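Local coordinates for alpha-fucosidase (Bifidobacterium bifidum, PDB 2EAB), which hydrolyses 1,2-alpha-L-fucosidic linkages, this chain being the catalytic domain cut from a longer, probably membrane-anchored protein, at residues A[621-624]-A[629-632]; A[506-511]-A[536-541]. All coordinates share one frame; numbering follows the deposited sequence.

Contact 1. Residues A[621-624]-A[629-632]; sequences GNFT and NRSW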
ATOM      1  N   GLY A 621      36.407  11.404  -4.626  1.00 18.04           N
ATOM      2  CA  GLY A 621      35.139  10.819  -5.052  1.00 17.31           C
ATOM      3  C   GLY A 621      34.596  11.380  -6.353  1.00 16.69           C
ATOM      4  O   GLY A 621      33.410  11.235  -6.644  1.00 16.59           O
ATOM      5  N   ASN A 622      35.461  12.016  -7.140  1.00 16.33           N
ATOM      6  CA  ASN A 622      35.076  12.525  -8.455  1.00 16.04           C
ATOM      7  C   ASN A 622      35.600  11.640  -9.576  1.00 15.36           C
ATOM      8  O   ASN A 622      36.688  11.069  -9.467  1.00 15.05           O
ATOM      9  CB  ASN A 622      35.562  13.964  -8.647  1.00 16.66           C
ATOM     10  CG  ASN A 622      34.956  14.927  -7.643  1.00 17.84           C
ATOM     11  OD1 ASN A 622      35.676  15.645  -6.949  1.00 20.72           O
ATOM     12  ND2 ASN A 622      33.629  14.947  -7.559  1.00 19.28           N
ATOM     13  N   PHE A 623      34.825  11.523 -10.653  1.00 14.62           N
ATOM     14  CA  PHE A 623      35.229  10.720 -11.805  1.00 14.29           C
ATOM     15  C   PHE A 623      36.514  11.242 -12.427  1.00 14.91           C
ATOM     16  O   PHE A 623      36.682  12.450 -12.610  1.00 15.16           O
ATOM     17  CB  PHE A 623      34.121  10.668 -12.859  1.00 13.36           C
ATOM     18  CG  PHE A 623      32.894   9.930 -12.407  1.00 12.06           C
ATOM     19  CD1 PHE A 623      32.949   8.568 -12.126  1.00 10.21           C
ATOM     20  CD2 PHE A 623      31.682  10.595 -12.268  1.00 11.21           C
ATOM     21  CE1 PHE A 623      31.811   7.881 -11.705  1.00  9.89           C
ATOM     22  CE2 PHE A 623      30.538   9.919 -11.852  1.00 10.57           C
ATOM     23  CZ  PHE A 623      30.602   8.561 -11.567  1.00 10.20           C
ATOM     24  N   THR A 624      37.421  10.325 -12.743  1.00 15.49           N
ATOM     25  CA  THR A 624      38.709  10.702 -13.322  1.00 16.37           C
ATOM     26  C   THR A 624      38.614  10.927 -14.832  1.00 16.68           C
ATOM     27  O   THR A 624      39.435  11.644 -15.409  1.00 17.13           O
ATOM     28  CB  THR A 624      39.824   9.690 -12.976  1.00 16.49           C
ATOM     29  OG1 THR A 624      39.405   8.365 -13.318  1.00 17.53           O
ATOM     30  CG2 THR A 624      40.152   9.750 -11.484  1.00 16.87           C
ATOM     31  N   ASN A 629      31.420   7.009 -20.984  1.00 12.12           N
ATOM     32  CA  ASN A 629      30.008   6.663 -21.049  1.00 11.35           C
ATOM     33  C   ASN A 629      29.498   6.165 -19.698  1.00 10.84           C
ATOM     34  O   ASN A 629      29.836   5.065 -19.270  1.00 10.67           O
ATOM     35  CB  ASN A 629      29.781   5.614 -22.145  1.00 11.41           C
ATOM     36  CG  ASN A 629      28.315   5.263 -22.342  1.00 11.08           C
ATOM     37  OD1 ASN A 629      27.431   5.752 -21.631  1.00 10.55           O
ATOM     38  ND2 ASN A 629      28.050   4.399 -23.315  1.00 11.37           N
ATOM     39  N   ARG A 630      28.701   6.995 -19.030  1.00 10.39           N
ATOM     40  CA  ARG A 630      28.014   6.602 -17.799  1.00  9.85           C
ATOM     41  C   ARG A 630      26.516   6.836 -17.961  1.00  9.79           C
ATOM     42  O   ARG A 630      25.810   7.149 -17.001  1.00  9.73           O
ATOM     43  CB  ARG A 630      28.574   7.356 -16.586  1.00  9.83           C
ATOM     44  CG  ARG A 630      29.987   6.940 -16.222  1.00  9.72           C
ATOM     45  CD  ARG A 630      30.510   7.676 -15.003  1.00  9.84           C
ATOM     46  NE  ARG A 630      30.772   9.091 -15.268  1.00 10.74           N
ATOM     47  CZ  ARG A 630      31.929   9.584 -15.704  1.00 11.49           C
ATOM     48  NH1 ARG A 630      32.963   8.782 -15.929  1.00 11.72           N
ATOM     49  NH2 ARG A 630      32.052  10.889 -15.909  1.00 12.50           N
ATOM     50  N   SER A 631      26.037   6.670 -19.192  1.00  9.29           N
ATOM     51  CA  SER A 631      24.628   6.862 -19.510  1.00  9.20           C
ATOM     52  C   SER A 631      23.757   5.812 -18.828  1.00  8.67           C
ATOM     53  O   SER A 631      24.248   4.768 -18.376  1.00  8.62           O
ATOM     54  CB  SER A 631      24.407   6.820 -21.022  1.00  9.53           C
ATOM     55  OG  SER A 631      24.672   5.527 -21.538  1.00  9.77           O
ATOM     56  N   TRP A 632      22.459   6.079 -18.777  1.00  8.57           N
ATOM     57  CA  TRP A 632      21.538   5.148 -18.145  1.00  8.36           C
ATOM     58  C   TRP A 632      21.569   3.765 -18.796  1.00  8.47           C
ATOM     59  O   TRP A 632      21.565   2.757 -18.094  1.00  8.03           O
ATOM     60  CB  TRP A 632      20.117   5.702 -18.133  1.00  8.41           C
ATOM     61  CG  TRP A 632      19.964   6.950 -17.310  1.00  8.17           C
ATOM     62  CD1 TRP A 632      20.867   7.485 -16.424  1.00  7.99           C
ATOM     63  CD2 TRP A 632      18.823   7.809 -17.283  1.00  7.91           C
ATOM     64  NE1 TRP A 632      20.355   8.628 -15.863  1.00  8.43           N
ATOM     65  CE2 TRP A 632      19.099   8.846 -16.367  1.00  7.73           C
ATOM     66  CE3 TRP A 632      17.586   7.800 -17.946  1.00  8.59           C
ATOM     67  CZ2 TRP A 632      18.188   9.874 -16.106  1.00  8.06           C
ATOM     68  CZ3 TRP A 632      16.680   8.821 -17.683  1.00  8.64           C
ATOM     69  CH2 TRP A 632      16.987   9.840 -16.770  1.00  8.54           C
TER
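Phe623 and Arg630 both set CG beside their own backbone N and anti to the carbonyl carbon, and the arginine chain then bends at its third torsion (chi3 -70°), which lays its guanidinium flat on the phenylalanine ring. The two planes lie only 7° apart, with centres 3.7 Å from each other. The side chains run past one another in opposite directions: Arg630 CD lies over the face on its CZ side, 3.5 Å from Phe623 CZ, while NE is above the ring centre. Further along, Arg630 CZ reaches 3.5 Å from Phe623 CG, and Arg630 NH2 ends 3.7 Å from Phe623 CB. One ring face therefore receives a CH-pi contact from CD and a cation-pi contact from CZ.

At the base of the arginine, the chain is held by an Asx turn. Asn629 OD1 accepts from Ser631 N at 3.0 Å and from Ser631 OG at 2.8 Å, just where Ser631 takes the N-cap position of helix 632-639. The ring also meets Trp615 edge-to-face, and Arg630 NH1 is hydrogen-bonded to the carbonyls of Asn614 and Asp625.

Both segments belong to the long loop between helices 577-596 and 632-639, so the stack ties two parts of one surface excursion together. The guanidinium keeps one face on the ring while NH1 is hydrogen-bonded to two backbone carbonyls, and its positive charge is, in all likelihood, partly stabilised by the pi cloud beneath it.

Contact 2. Residues A[506-511]-A[536-541]; sequences AAVPWI and KEESHF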
ATOM      1  N   ALA A 506      17.999   1.710  -1.432  1.00  6.02           N
ATOM      2  CA  ALA A 506      17.258   1.243  -2.601  1.00  5.98           C
ATOM      3  C   ALA A 506      15.743   1.303  -2.388  1.00  5.77           C
ATOM      4  O   ALA A 506      14.977   1.058  -3.326  1.00  6.13           O
ATOM      5  CB  ALA A 506      17.703  -0.151  -3.019  1.00  6.51           C
ATOM      6  N   ALA A 507      15.320   1.643  -1.169  1.00  5.73           N
ATOM      7  CA  ALA A 507      13.914   1.908  -0.885  1.00  5.92           C
ATOM      8  C   ALA A 507      13.345   2.983  -1.813  1.00  5.68           C
ATOM      9  O   ALA A 507      12.169   2.919  -2.193  1.00  5.65           O
ATOM     10  CB  ALA A 507      13.744   2.327   0.564  1.00  6.50           C
ATOM     11  N   VAL A 508      14.161   3.980  -2.158  1.00  5.54           N
ATOM     12  CA  VAL A 508      13.699   5.049  -3.048  1.00  5.82           C
ATOM     13  C   VAL A 508      13.504   4.552  -4.491  1.00  5.78           C
ATOM     14  O   VAL A 508      12.404   4.669  -5.024  1.00  6.05           O
ATOM     15  CB  VAL A 508      14.563   6.337  -2.941  1.00  5.79           C
ATOM     16  CG1 VAL A 508      14.119   7.367  -3.970  1.00  6.46           C
ATOM     17  CG2 VAL A 508      14.465   6.913  -1.539  1.00  6.23           C
ATOM     18  N   PRO A 509      14.541   3.946  -5.112  1.00  5.82           N
ATOM     19  CA  PRO A 509      14.268   3.210  -6.352  1.00  6.27           C
ATOM     20  C   PRO A 509      12.997   2.350  -6.289  1.00  6.14           C
ATOM     21  O   PRO A 509      12.162   2.416  -7.188  1.00  6.45           O
ATOM     22  CB  PRO A 509      15.527   2.350  -6.522  1.00  6.29           C
ATOM     23  CG  PRO A 509      16.620   3.217  -5.962  1.00  6.50           C
ATOM     24  CD  PRO A 509      15.986   3.957  -4.795  1.00  6.27           C
ATOM     25  N   TRP A 510      12.829   1.566  -5.230  1.00  5.85           N
ATOM     26  CA  TRP A 510      11.671   0.686  -5.148  1.00  5.58           C
ATOM     27  C   TRP A 510      10.339   1.445  -5.157  1.00  5.76           C
ATOM     28  O   TRP A 510       9.461   1.140  -5.965  1.00  5.77           O
ATOM     29  CB  TRP A 510      11.770  -0.218  -3.929  1.00  5.88           C
ATOM     30  CG  TRP A 510      10.844  -1.400  -3.956  1.00  5.53           C
ATOM     31  CD1 TRP A 510       9.875  -1.691  -4.884  1.00  5.78           C
ATOM     32  CD2 TRP A 510      10.796  -2.439  -2.989  1.00  5.92           C
ATOM     33  NE1 TRP A 510       9.242  -2.861  -4.552  1.00  6.04           N
ATOM     34  CE2 TRP A 510       9.781  -3.336  -3.384  1.00  5.81           C
ATOM     35  CE3 TRP A 510      11.517  -2.699  -1.815  1.00  5.99           C
ATOM     36  CZ2 TRP A 510       9.478  -4.489  -2.652  1.00  6.81           C
ATOM     37  CZ3 TRP A 510      11.224  -3.842  -1.092  1.00  6.26           C
ATOM     38  CH2 TRP A 510      10.207  -4.719  -1.507  1.00  6.18           C
ATOM     39  N   ILE A 511      10.179   2.427  -4.271  1.00  5.58           N
ATOM     40  CA  ILE A 511       8.923   3.176  -4.249  1.00  5.54           C
ATOM     41  C   ILE A 511       8.704   3.937  -5.563  1.00  5.41           C
ATOM     42  O   ILE A 511       7.565   4.153  -5.966  1.00  5.27           O
ATOM     43  CB  ILE A 511       8.807   4.100  -3.005  1.00  5.66           C
ATOM     44  CG1 ILE A 511       7.339   4.411  -2.687  1.00  5.83           C
ATOM     45  CG2 ILE A 511       9.629   5.377  -3.171  1.00  5.97           C
ATOM     46  CD1 ILE A 511       6.535   3.200  -2.216  1.00  6.37           C
ATOM     47  N   LYS A 536      14.715  10.935 -13.054  1.00  6.72           N
ATOM     48  CA  LYS A 536      15.913  11.589 -13.563  1.00  7.25           C
ATOM     49  C   LYS A 536      16.895  11.854 -12.420  1.00  7.08           C
ATOM     50  O   LYS A 536      18.078  11.516 -12.513  1.00  7.28           O
ATOM     51  CB  LYS A 536      15.534  12.900 -14.248  1.00  7.53           C
ATOM     52  CG  LYS A 536      16.703  13.718 -14.769  1.00  8.75           C
ATOM     53  CD  LYS A 536      16.206  15.036 -15.359  1.00 10.12           C
ATOM     54  CE  LYS A 536      17.365  15.930 -15.777  1.00 11.02           C
ATOM     55  NZ  LYS A 536      16.900  17.218 -16.372  1.00 13.14           N
ATOM     56  N   GLU A 537      16.404  12.446 -11.333  1.00  6.94           N
ATOM     57  CA  GLU A 537      17.287  12.807 -10.236  1.00  6.93           C
ATOM     58  C   GLU A 537      17.758  11.587  -9.439  1.00  6.64           C
ATOM     59  O   GLU A 537      18.910  11.550  -9.025  1.00  6.66           O
ATOM     60  CB  GLU A 537      16.656  13.868  -9.329  1.00  7.09           C
ATOM     61  CG  GLU A 537      17.512  14.227  -8.127  1.00  6.96           C
ATOM     62  CD  GLU A 537      17.144  15.546  -7.467  1.00  7.16           C
ATOM     63  OE1 GLU A 537      16.363  16.350  -8.033  1.00  7.16           O
ATOM     64  OE2 GLU A 537      17.672  15.793  -6.369  1.00  6.90           O
ATOM     65  N   GLU A 538      16.893  10.598  -9.220  1.00  6.54           N
ATOM     66  CA  GLU A 538      17.344   9.401  -8.507  1.00  6.24           C
ATOM     67  C   GLU A 538      18.316   8.565  -9.345  1.00  6.06           C
ATOM     68  O   GLU A 538      19.243   7.959  -8.807  1.00  6.33           O
ATOM     69  CB  GLU A 538      16.170   8.565  -7.987  1.00  6.29           C
ATOM     70  CG  GLU A 538      16.580   7.475  -6.986  1.00  6.19           C
ATOM     71  CD  GLU A 538      17.046   8.017  -5.638  1.00  5.76           C
ATOM     72  OE1 GLU A 538      16.951   9.253  -5.428  1.00  6.05           O
ATOM     73  OE2 GLU A 538      17.509   7.207  -4.795  1.00  6.43           O
ATOM     74  N   SER A 539      18.112   8.532 -10.662  1.00  6.34           N
ATOM     75  CA  SER A 539      19.052   7.846 -11.549  1.00  6.80           C
ATOM     76  C   SER A 539      20.391   8.580 -11.574  1.00  6.82           C
ATOM     77  O   SER A 539      21.445   7.947 -11.511  1.00  7.05           O
ATOM     78  CB  SER A 539      18.479   7.685 -12.959  1.00  6.78           C
ATOM     79  OG  SER A 539      17.327   6.864 -12.929  1.00  7.23           O
ATOM     80  N   HIS A 540      20.343   9.911 -11.646  1.00  7.11           N
ATOM     81  CA  HIS A 540      21.550  10.720 -11.531  1.00  7.35           C
ATOM     82  C   HIS A 540      22.310  10.373 -10.251  1.00  7.20           C
ATOM     83  O   HIS A 540      23.530  10.184 -10.262  1.00  7.30           O
ATOM     84  CB  HIS A 540      21.195  12.203 -11.515  1.00  7.64           C
ATOM     85  CG  HIS A 540      22.390  13.097 -11.478  1.00  7.79           C
ATOM     86  ND1 HIS A 540      22.944  13.577 -10.311  1.00  9.75           N
ATOM     87  CD2 HIS A 540      23.158  13.572 -12.484  1.00  7.48           C
ATOM     88  CE1 HIS A 540      23.993  14.326 -10.606  1.00  7.81           C
ATOM     89  NE2 HIS A 540      24.145  14.335 -11.917  1.00 10.57           N
ATOM     90  N   PHE A 541      21.568  10.290  -9.152  1.00  7.07           N
ATOM     91  CA  PHE A 541      22.123   9.997  -7.840  1.00  6.86           C
ATOM     92  C   PHE A 541      22.828   8.649  -7.840  1.00  7.14           C
ATOM     93  O   PHE A 541      23.988   8.549  -7.433  1.00  7.12           O
ATOM     94  CB  PHE A 541      21.005  10.032  -6.792  1.00  7.21           C
ATOM     95  CG  PHE A 541      21.463   9.735  -5.391  1.00  6.77           C
ATOM     96  CD1 PHE A 541      22.505  10.458  -4.806  1.00  6.95           C
ATOM     97  CD2 PHE A 541      20.838   8.742  -4.648  1.00  7.27           C
ATOM     98  CE1 PHE A 541      22.924  10.176  -3.510  1.00  7.04           C
ATOM     99  CE2 PHE A 541      21.237   8.469  -3.349  1.00  7.93           C
ATOM    100  CZ  PHE A 541      22.289   9.179  -2.776  1.00  7.24           C
TER
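Van der Waals packing joins Val508 and Pro509 to Glu538, with no hydrogen bond between the two segments. Val508 CG1 stands over the face of the Glu538 carboxylate, 3.4 Å from CD, and the same methyl lies 3.5 Å from Glu538 OE2. The first torsion of Val508 (175°) puts this branch anti to the backbone N, aimed at the acid. Glu538 also starts anti to its N but bends at chi2 (70°), bringing the carboxylate under the valine methyl, and the two side chains cross at about a right angle. Pro509 adds its ring methylene: CD lies 3.6 Å from Glu538 OE2. Being bonded to the proline N, this carbon is somewhat polarised, which may make it a tolerable neighbour for a carboxylate oxygen.

Backbone hydrogen bonds keep each side regular. At the start of 507-520, Trp510 N donates to Ala506 O and Ile511 N to Ala507 O, as His540 N and Phe541 N do to Lys536 O and Glu537 O on the other helix.

Salt bridges lie on the same helix as Glu538 but turned from this contact: Lys536 with Glu477 and Asp601, Glu537 with Arg456.

Helices 507-520 and 525-546 are consecutive and run antiparallel here, a helical hairpin as expected of the (alpha/alpha)6 barrel of family 95 enzymes. Tyr481 and Ala483 of a loop touch Val508, Tyr542 packs on Pro509, and helix 577-596 meets Glu538 through Met586.

In the fold
Helix 525-546 connects the two sites, whose centres are about 17 Å apart. Contact 2 uses its residues 536-541; slightly farther along, Val543 and Asn544 touch the side chains stacked in contact 1. The direct link is Trp632, the first residue of helix 632-639: its NE1 lies 3.6 Å from Ser539 CB and its CH2 is 3.8 Å from Lys536 CA, both as packing. Contact 1 is on the surface, about 35 Å from the chain centre, whereas contact 2 is buried at about 19 Å. Both fall within the family 95 catalytic range and away from the calcium site built by Gly57, Glu77, Ser386 and Leu393.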